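Local structure of lipoprotein (7ADK) at residues B[288-293]-B[460-465]; B[488-493]-B[559-564]; B[495-500]-B[553-558]. The protein probably acts as a peptidase with a chymotrypsin-like fold, being a mycoplasma lipoprotein of the DUF31 family in the PA clan. One frame throughout, in Å; residues are numbered along the deposited sequence.

Contact 1 of 3, residues B[288-293]-B[460-465]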
loop_
_atom_site.group_PDB
_atom_site.type_symbol
_atom_site.label_atom_id
_atom_site.label_comp_id
_atom_site.label_asym_id
_atom_site.label_seq_id
_atom_site.Cartn_x
_atom_site.Cartn_y
_atom_site.Cartn_z
ATOM N N PRO B 288 5.117 -18.625 -8.475
ATOM C CA PRO B 288 5.324 -18.594 -7.067
ATOM C C PRO B 288 6.294 -17.510 -6.616
ATOM O O PRO B 288 7.469 -17.463 -6.995
ATOM C CB PRO B 288 5.818 -19.986 -6.721
ATOM C CG PRO B 288 6.433 -20.543 -7.993
ATOM C CD PRO B 288 6.150 -19.466 -9.040
ATOM N N ASN B 289 5.775 -16.649 -5.764
ATOM C CA ASN B 289 6.559 -15.979 -4.760
ATOM C C ASN B 289 6.888 -17.127 -3.796
ATOM O O ASN B 289 5.974 -17.782 -3.301
ATOM C CB ASN B 289 5.646 -14.943 -4.110
ATOM C CG ASN B 289 6.245 -14.212 -2.934
ATOM O OD1 ASN B 289 7.418 -14.293 -2.634
ATOM N ND2 ASN B 289 5.445 -13.451 -2.240
ATOM N N GLU B 290 8.154 -17.464 -3.611
ATOM C CA GLU B 290 8.540 -18.635 -2.813
ATOM C C GLU B 290 9.357 -18.262 -1.586
ATOM O O GLU B 290 10.114 -17.287 -1.597
ATOM C CB GLU B 290 9.216 -19.705 -3.686
ATOM C CG GLU B 290 10.485 -19.186 -4.382
ATOM C CD GLU B 290 11.559 -20.253 -4.630
ATOM O OE1 GLU B 290 11.309 -21.460 -4.385
ATOM O OE2 GLU B 290 12.676 -19.867 -5.051
ATOM N N GLU B 291 9.205 -19.070 -0.537
ATOM C CA GLU B 291 9.864 -18.942 0.757
ATOM C C GLU B 291 10.491 -20.281 1.163
ATOM O O GLU B 291 9.846 -21.324 1.067
ATOM C CB GLU B 291 8.875 -18.488 1.848
ATOM C CG GLU B 291 8.155 -17.141 1.623
ATOM C CD GLU B 291 6.656 -17.273 1.259
ATOM O OE1 GLU B 291 6.313 -17.943 0.265
ATOM O OE2 GLU B 291 5.803 -16.684 1.969
ATOM N N TYR B 292 11.719 -20.251 1.679
ATOM C CA TYR B 292 12.362 -21.367 2.369
ATOM C C TYR B 292 12.707 -20.955 3.802
ATOM O O TYR B 292 13.464 -20.006 3.981
ATOM C CB TYR B 292 13.643 -21.774 1.638
ATOM C CG TYR B 292 13.452 -22.242 0.218
ATOM C CD1 TYR B 292 12.761 -23.436 -0.008
ATOM C CD2 TYR B 292 13.933 -21.481 -0.868
ATOM C CE1 TYR B 292 12.569 -23.920 -1.303
ATOM C CE2 TYR B 292 13.695 -21.948 -2.180
ATOM C CZ TYR B 292 13.017 -23.159 -2.397
ATOM O OH TYR B 292 12.712 -23.566 -3.647
ATOM N N LYS B 293 12.175 -21.645 4.811
ATOM C CA LYS B 293 12.360 -21.269 6.216
ATOM C C LYS B 293 13.322 -22.233 6.910
ATOM O O LYS B 293 13.147 -23.447 6.840
ATOM C CB LYS B 293 10.979 -21.156 6.882
ATOM C CG LYS B 293 10.935 -19.976 7.862
ATOM C CD LYS B 293 9.565 -19.826 8.543
ATOM C CE LYS B 293 9.468 -18.491 9.306
ATOM N NZ LYS B 293 8.375 -18.491 10.315
ATOM N N VAL B 460 12.649 -26.105 7.690
ATOM C CA VAL B 460 11.416 -26.445 8.417
ATOM C C VAL B 460 10.150 -26.310 7.577
ATOM O O VAL B 460 9.186 -27.022 7.831
ATOM C CB VAL B 460 11.279 -25.661 9.733
ATOM C CG1 VAL B 460 12.386 -26.056 10.695
ATOM C CG2 VAL B 460 11.248 -24.151 9.588
ATOM N N SER B 461 10.135 -25.434 6.574
ATOM C CA SER B 461 9.015 -25.305 5.633
ATOM C C SER B 461 9.401 -24.655 4.302
ATOM O O SER B 461 10.385 -23.933 4.205
ATOM C CB SER B 461 7.819 -24.574 6.259
ATOM O OG SER B 461 8.186 -23.245 6.571
ATOM N N PHE B 462 8.615 -24.956 3.275
ATOM C CA PHE B 462 8.709 -24.487 1.892
ATOM C C PHE B 462 7.330 -24.008 1.481
ATOM O O PHE B 462 6.345 -24.655 1.808
ATOM C CB PHE B 462 9.224 -25.650 1.026
ATOM C CG PHE B 462 8.837 -25.622 -0.440
ATOM C CD1 PHE B 462 9.253 -24.560 -1.245
ATOM C CD2 PHE B 462 8.045 -26.665 -0.983
ATOM C CE1 PHE B 462 8.891 -24.536 -2.601
ATOM C CE2 PHE B 462 7.721 -26.664 -2.356
ATOM C CZ PHE B 462 8.151 -25.600 -3.158
ATOM N N SER B 463 7.217 -22.900 0.766
ATOM C CA SER B 463 5.905 -22.414 0.328
ATOM C C SER B 463 5.913 -21.792 -1.075
ATOM O O SER B 463 6.940 -21.312 -1.530
ATOM C CB SER B 463 5.351 -21.442 1.369
ATOM O OG SER B 463 3.982 -21.206 1.167
ATOM N N LEU B 464 4.753 -21.810 -1.735
ATOM C CA LEU B 464 4.487 -21.257 -3.068
ATOM C C LEU B 464 3.269 -20.338 -2.961
ATOM O O LEU B 464 2.166 -20.844 -2.787
ATOM C CB LEU B 464 4.194 -22.443 -4.005
ATOM C CG LEU B 464 5.329 -23.448 -4.204
ATOM C CD1 LEU B 464 4.781 -24.711 -4.845
ATOM C CD2 LEU B 464 6.435 -22.917 -5.102
ATOM N N THR B 465 3.399 -19.017 -3.087
ATOM C CA THR B 465 2.228 -18.128 -3.234
ATOM C C THR B 465 2.134 -17.511 -4.614
ATOM O O THR B 465 3.075 -16.901 -5.107
ATOM C CB THR B 465 2.016 -17.125 -2.086
ATOM O OG1 THR B 465 0.819 -16.399 -2.278
ATOM C CG2 THR B 465 3.065 -16.063 -1.852
#

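Contact 2 of 3, residues B[488-493]-B[559-564]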
loop_
_atom_site.group_PDB
_atom_site.type_symbol
_atom_site.label_atom_id
_atom_site.label_comp_id
_atom_site.label_asym_id
_atom_site.label_seq_id
_atom_site.Cartn_x
_atom_site.Cartn_y
_atom_site.Cartn_z
ATOM N N LYS B 488 -1.758 -19.526 -1.492
ATOM C CA LYS B 488 -0.470 -19.935 -0.938
ATOM C C LYS B 488 -0.549 -21.386 -0.495
ATOM O O LYS B 488 -1.516 -21.773 0.145
ATOM C CB LYS B 488 -0.109 -18.953 0.183
ATOM C CG LYS B 488 1.171 -19.300 0.945
ATOM C CD LYS B 488 1.614 -18.112 1.809
ATOM C CE LYS B 488 2.723 -18.529 2.776
ATOM N NZ LYS B 488 3.423 -17.366 3.377
ATOM N N PHE B 489 0.467 -22.168 -0.819
ATOM C CA PHE B 489 0.576 -23.579 -0.473
ATOM C C PHE B 489 1.858 -23.774 0.321
ATOM O O PHE B 489 2.935 -23.578 -0.224
ATOM C CB PHE B 489 0.563 -24.431 -1.753
ATOM C CG PHE B 489 -0.641 -24.176 -2.629
ATOM C CD1 PHE B 489 -0.627 -23.121 -3.553
ATOM C CD2 PHE B 489 -1.799 -24.943 -2.469
ATOM C CE1 PHE B 489 -1.777 -22.800 -4.276
ATOM C CE2 PHE B 489 -2.944 -24.634 -3.209
ATOM C CZ PHE B 489 -2.941 -23.553 -4.098
ATOM N N THR B 490 1.765 -24.143 1.592
ATOM C CA THR B 490 2.925 -24.333 2.477
ATOM C C THR B 490 3.078 -25.800 2.821
ATOM O O THR B 490 2.128 -26.432 3.246
ATOM C CB THR B 490 2.827 -23.483 3.746
ATOM O OG1 THR B 490 2.692 -22.128 3.402
ATOM C CG2 THR B 490 4.058 -23.568 4.638
ATOM N N PHE B 491 4.283 -26.332 2.688
ATOM C CA PHE B 491 4.624 -27.726 2.931
ATOM C C PHE B 491 5.625 -27.838 4.071
ATOM O O PHE B 491 6.572 -27.058 4.165
ATOM C CB PHE B 491 5.153 -28.375 1.658
ATOM C CG PHE B 491 4.258 -28.214 0.453
ATOM C CD1 PHE B 491 4.344 -27.052 -0.336
ATOM C CD2 PHE B 491 3.327 -29.211 0.122
ATOM C CE1 PHE B 491 3.512 -26.893 -1.452
ATOM C CE2 PHE B 491 2.528 -29.067 -1.021
ATOM C CZ PHE B 491 2.619 -27.912 -1.807
ATOM N N SER B 492 5.410 -28.820 4.938
ATOM C CA SER B 492 6.171 -29.048 6.162
ATOM C C SER B 492 6.440 -30.539 6.359
ATOM O O SER B 492 5.610 -31.357 5.973
ATOM C CB SER B 492 5.405 -28.481 7.351
ATOM O OG SER B 492 4.105 -29.019 7.433
ATOM N N PRO B 493 7.589 -30.928 6.923
ATOM C CA PRO B 493 7.974 -32.326 7.094
ATOM C C PRO B 493 7.272 -33.022 8.271
ATOM O O PRO B 493 6.937 -32.399 9.276
ATOM C CB PRO B 493 9.479 -32.273 7.328
ATOM C CG PRO B 493 9.697 -30.946 8.036
ATOM C CD PRO B 493 8.639 -30.050 7.414
ATOM N N SER B 559 -0.611 -27.150 3.885
ATOM C CA SER B 559 -1.642 -26.195 4.253
ATOM C C SER B 559 -1.837 -25.159 3.156
ATOM O O SER B 559 -0.874 -24.726 2.534
ATOM C CB SER B 559 -1.321 -25.551 5.609
ATOM O OG SER B 559 -0.031 -24.972 5.621
ATOM N N VAL B 560 -3.086 -24.818 2.858
ATOM C CA VAL B 560 -3.490 -23.867 1.822
ATOM C C VAL B 560 -4.019 -22.621 2.497
ATOM O O VAL B 560 -4.890 -22.700 3.353
ATOM C CB VAL B 560 -4.543 -24.432 0.857
ATOM C CG1 VAL B 560 -4.738 -23.514 -0.337
ATOM C CG2 VAL B 560 -4.159 -25.818 0.351
ATOM N N TRP B 561 -3.519 -21.454 2.115
ATOM C CA TRP B 561 -3.828 -20.159 2.716
ATOM C C TRP B 561 -4.326 -19.175 1.659
ATOM O O TRP B 561 -3.988 -19.293 0.481
ATOM C CB TRP B 561 -2.612 -19.608 3.459
ATOM C CG TRP B 561 -1.994 -20.451 4.528
ATOM C CD1 TRP B 561 -1.250 -21.556 4.321
ATOM C CD2 TRP B 561 -2.055 -20.287 5.979
ATOM N NE1 TRP B 561 -0.925 -22.133 5.528
ATOM C CE2 TRP B 561 -1.386 -21.388 6.585
ATOM C CE3 TRP B 561 -2.602 -19.320 6.851
ATOM C CZ2 TRP B 561 -1.284 -21.536 7.974
ATOM C CZ3 TRP B 561 -2.489 -19.452 8.245
ATOM C CH2 TRP B 561 -1.836 -20.556 8.806
ATOM N N SER B 562 -5.133 -18.193 2.046
ATOM C CA SER B 562 -5.556 -17.103 1.157
ATOM C C SER B 562 -5.999 -15.878 1.950
ATOM O O SER B 562 -6.783 -16.019 2.885
ATOM C CB SER B 562 -6.683 -17.565 0.250
ATOM O OG SER B 562 -6.989 -16.561 -0.684
ATOM N N ALA B 563 -5.487 -14.687 1.620
ATOM C CA ALA B 563 -5.692 -13.454 2.387
ATOM C C ALA B 563 -5.368 -13.582 3.891
ATOM O O ALA B 563 -6.006 -12.953 4.731
ATOM C CB ALA B 563 -7.076 -12.889 2.087
ATOM N N SER B 564 -4.387 -14.421 4.246
ATOM C CA SER B 564 -4.022 -14.763 5.627
ATOM C C SER B 564 -5.106 -15.512 6.429
ATOM O O SER B 564 -5.085 -15.517 7.654
ATOM C CB SER B 564 -3.425 -13.554 6.359
ATOM O OG SER B 564 -2.810 -13.939 7.567
#

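Contact 3 of 3, residues B[495-500]-B[553-558]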
loop_
_atom_site.group_PDB
_atom_site.type_symbol
_atom_site.label_atom_id
_atom_site.label_comp_id
_atom_site.label_asym_id
_atom_site.label_seq_id
_atom_site.Cartn_x
_atom_site.Cartn_y
_atom_site.Cartn_z
ATOM N N ASN B 495 7.289 -37.135 10.497
ATOM C CA ASN B 495 7.995 -38.389 10.798
ATOM C C ASN B 495 9.512 -38.387 10.495
ATOM O O ASN B 495 10.086 -39.417 10.135
ATOM C CB ASN B 495 7.244 -39.572 10.164
ATOM C CG ASN B 495 5.818 -39.696 10.636
ATOM O OD1 ASN B 495 5.514 -39.558 11.810
ATOM N ND2 ASN B 495 4.885 -39.964 9.757
ATOM N N GLY B 496 10.182 -37.238 10.595
ATOM C CA GLY B 496 11.608 -37.108 10.287
ATOM C C GLY B 496 11.986 -37.220 8.805
ATOM O O GLY B 496 13.160 -37.421 8.495
ATOM N N ASN B 497 11.041 -37.097 7.869
ATOM C CA ASN B 497 11.345 -36.912 6.442
ATOM C C ASN B 497 11.963 -35.528 6.197
ATOM O O ASN B 497 11.546 -34.560 6.817
ATOM C CB ASN B 497 10.076 -37.108 5.603
ATOM C CG ASN B 497 9.616 -38.548 5.606
ATOM O OD1 ASN B 497 10.013 -39.350 4.775
ATOM N ND2 ASN B 497 8.781 -38.936 6.534
ATOM N N LYS B 498 12.945 -35.396 5.304
ATOM C CA LYS B 498 13.636 -34.124 5.040
ATOM C C LYS B 498 12.998 -33.399 3.854
ATOM O O LYS B 498 12.547 -34.022 2.900
ATOM C CB LYS B 498 15.139 -34.375 4.840
ATOM C CG LYS B 498 15.866 -35.065 6.012
ATOM C CD LYS B 498 15.890 -34.291 7.334
ATOM C CE LYS B 498 16.687 -32.990 7.225
ATOM N NZ LYS B 498 16.701 -32.217 8.475
ATOM N N LEU B 499 12.958 -32.072 3.884
ATOM C CA LEU B 499 12.308 -31.285 2.832
ATOM C C LEU B 499 13.099 -31.291 1.507
ATOM O O LEU B 499 12.498 -31.278 0.433
ATOM C CB LEU B 499 11.996 -29.893 3.418
ATOM C CG LEU B 499 10.743 -29.169 2.897
ATOM C CD1 LEU B 499 9.489 -30.033 2.786
ATOM C CD2 LEU B 499 10.374 -28.077 3.890
ATOM N N GLU B 500 14.425 -31.478 1.564
ATOM C CA GLU B 500 15.255 -31.801 0.392
ATOM C C GLU B 500 14.988 -33.166 -0.264
ATOM O O GLU B 500 15.379 -33.370 -1.411
ATOM C CB GLU B 500 16.766 -31.689 0.664
ATOM C CG GLU B 500 17.315 -30.259 0.609
ATOM C CD GLU B 500 18.837 -30.245 0.371
ATOM O OE1 GLU B 500 19.551 -31.120 0.871
ATOM O OE2 GLU B 500 19.339 -29.436 -0.421
ATOM N N LYS B 553 0.640 -37.673 2.554
ATOM C CA LYS B 553 0.276 -37.337 3.941
ATOM C C LYS B 553 1.037 -38.121 5.017
ATOM O O LYS B 553 1.069 -37.697 6.170
ATOM C CB LYS B 553 -1.244 -37.487 4.114
ATOM C CG LYS B 553 -2.034 -36.440 3.322
ATOM C CD LYS B 553 -3.538 -36.574 3.501
ATOM C CE LYS B 553 -4.327 -35.574 2.673
ATOM N NZ LYS B 553 -5.743 -35.686 2.803
ATOM N N GLY B 554 1.686 -39.232 4.663
ATOM C CA GLY B 554 2.526 -40.011 5.575
ATOM C C GLY B 554 3.904 -39.400 5.848
ATOM O O GLY B 554 4.595 -39.833 6.773
ATOM N N LYS B 555 4.314 -38.409 5.048
ATOM C CA LYS B 555 5.678 -37.854 5.014
ATOM C C LYS B 555 5.710 -36.337 5.115
ATOM O O LYS B 555 6.657 -35.794 5.677
ATOM C CB LYS B 555 6.389 -38.333 3.738
ATOM C CG LYS B 555 6.508 -39.861 3.683
ATOM C CD LYS B 555 7.138 -40.351 2.383
ATOM C CE LYS B 555 7.031 -41.873 2.321
ATOM N NZ LYS B 555 7.045 -42.373 0.955
ATOM N N TYR B 556 4.679 -35.652 4.630
ATOM C CA TYR B 556 4.545 -34.198 4.706
ATOM C C TYR B 556 3.101 -33.777 4.982
ATOM O O TYR B 556 2.164 -34.427 4.528
ATOM C CB TYR B 556 5.026 -33.548 3.393
ATOM C CG TYR B 556 6.422 -33.922 2.941
ATOM C CD1 TYR B 556 6.618 -35.088 2.184
ATOM C CD2 TYR B 556 7.532 -33.151 3.328
ATOM C CE1 TYR B 556 7.915 -35.516 1.870
ATOM C CE2 TYR B 556 8.833 -33.579 3.012
ATOM C CZ TYR B 556 9.027 -34.768 2.282
ATOM O OH TYR B 556 10.267 -35.206 1.953
ATOM N N SER B 557 2.919 -32.645 5.656
ATOM C CA SER B 557 1.637 -31.949 5.804
ATOM C C SER B 557 1.632 -30.658 4.988
ATOM O O SER B 557 2.484 -29.790 5.202
ATOM C CB SER B 557 1.324 -31.660 7.275
ATOM O OG SER B 557 2.457 -31.260 8.016
ATOM N N TYR B 558 0.653 -30.531 4.092
ATOM C CA TYR B 558 0.382 -29.302 3.351
ATOM C C TYR B 558 -0.702 -28.467 4.035
ATOM O O TYR B 558 -1.619 -28.993 4.664
ATOM C CB TYR B 558 0.050 -29.578 1.877
ATOM C CG TYR B 558 -1.333 -30.121 1.586
ATOM C CD1 TYR B 558 -1.545 -31.508 1.504
ATOM C CD2 TYR B 558 -2.409 -29.241 1.380
ATOM C CE1 TYR B 558 -2.829 -32.014 1.238
ATOM C CE2 TYR B 558 -3.698 -29.742 1.129
ATOM C CZ TYR B 558 -3.911 -31.132 1.061
ATOM O OH TYR B 558 -5.142 -31.637 0.817
#

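Contact 1 of 3, residues B[288-293]-B[460-465]
Tyr292 places CG beside its backbone N (chi1 -61°), whereas Phe462 swings CG anti to its own N (chi1 154°), and these torsions lay the two side chains alongside each other, pointing the same way. Their rings are nearly parallel, with planes at 14°, but slid so far apart that they barely overlap. Contact is made by one flank of each ring, CE1 of Tyr292 lying 3.4 Å from CD1 of Phe462. Tyr292 OH gives a weak hydrogen bond to Glu290 OE1 (2.6 Å). Glu290 OE1 also lies near the plane of the Phe462 ring, at its edge. On the same face, Pro288 CB packs on Leu464 CD2 at 3.4 Å.

The backbones pair as antiparallel strands, and Glu291 and Ser463 exchange bonds in a hydrogen-bonded pair, of which Glu291 N to Ser463 O is weak at 3.3 Å. Beyond the strand end, Val460 N still reaches Lys293 O at 2.8 Å. Glu291, on the opposite face, bends back at chi2 so that OE1 comes to 3.8 Å from Ser463 CB, while OE2 forms a salt bridge with Lys488. Strand 289-293 is flanked by strands 421-433 and 461-467 in a curled antiparallel sheet, consistent with a barrel of a chymotrypsin-like fold; strand 486-493 continues it beyond 461-467, and Val503 of strand 503-507 touches the side chains of both Tyr292 and Phe462.

Contact 2 of 3, residues B[488-493]-B[559-564]
Strands 488-493 and 559-562 form an antiparallel pair near the border of the curled sheet, consistent with a barrel of the chymotrypsin-like fold, and their axes run at 150° to each other. The pairing is centred on Lys488, Trp561 and Thr490, whose side chains share one face with Ser559.

Lys488 and Trp561 make a hydrogen-bonded pair. Trp561 N meets Lys488 O at 2.8 Å in the carbonyl plane, whereas in the return bond of 3.0 Å Lys488 N stands above the plane of the Trp561 carbonyl. Their CB atoms lie 4.2 Å apart, and from there the side chains part company: Lys488, anti at chi1 and extended beyond CG, leads NZ off from strand 559-562, and NZ forms a salt bridge with Glu291. The charge thus pairs across strand 461-467 with Glu291 of strand 289-293.

Trp561, with CG beside its backbone N (chi1 -56°), turns the CD1-NE1 side of the indole back along its own strand. Thr490 crosses it obliquely, its OG1 4.1 Å from Trp561 CD1 and bonded in its own right to Ser463 OG. The backbones of Thr490 and Ser559 exchange two bonds, each donor lying nearly along the C=O axis of its acceptor. On the other face, buried Phe489 and Val560 stand side by side, CE2 of the ring 3.6 Å from Val560 CG1. The indole is held in turn by its own strand: Ser559 OG, two residues earlier, lies near the ring plane at the edge and accepts from Trp561 NE1 at 3.0 Å, with an N-H...O angle of 159°.

Contact 3 of 3, residues B[495-500]-B[553-558]
Just past the end of strand 486-493 the chain takes a left-handed turn, with positive phi at Asn495 (53°) and Gly496 (70°), before an extended course that brings Asn497 CA to 5.9 Å from Lys555 CA. Asn495 reaches back with its amide, ND2 donating to Gly554 O at 3.0 Å; the acceptor lies close to the amide plane, but the donor sits above the plane of the Gly554 carbonyl.

Asn497 crosses Lys555 obliquely. Its ND2 lies 3.6 Å from Lys555 CA, and OD1 rests against CG of the lysine at 3.7 Å, a packing of amide on aliphatic chain; ND2 is hydrogen-bonded to Ile494 O, which holds the amide against its own loop. Tyr556 makes the shorter hydrogen bond. With CG beside its backbone N, it sends its ring across to the loop, and OH donates to Lys498 O at 2.7 Å. That oxygen lies in the ring plane at the phenol edge, although the hydroxyl stands 37° out of the carbonyl plane. Leu499 CD1 meets Tyr556 CE2 at 3.6 Å, flanking the buried ring.

The loop thus ends an antiparallel strand pair of the curled, probably chymotrypsin-like barrel sheet: it packs on Tyr556, first residue of strand 556-562, a backbone hydrogen bond between Lys555 and Ile494 continues the pairing, and a short 3-10 turn leads toward strand 503-507.

Contacts 1 and 2 lie in one curled antiparallel sheet, and contact 3 packs a loop on its strand 556-562. Contacts 1 and 2, with centres about 9 Å apart, are joined through neighbouring strands 461-467 and 486-493: Ser463 OG and Thr490 OG1, 2.7 Å apart, probably share a hydrogen bond, and Phe462 O probably accepts from Phe491 N at 2.8 Å. Contact 3 is nested within the chain segment that contact 2 closes and uses the same strand 556-562, with centres about 15 Å apart; Ser492 OG and Ser557 OG, 2.8 Å apart, probably bridge them. Leu499 CD2 of contact 3 packs 3.5 Å from Ser461 CA of contact 1.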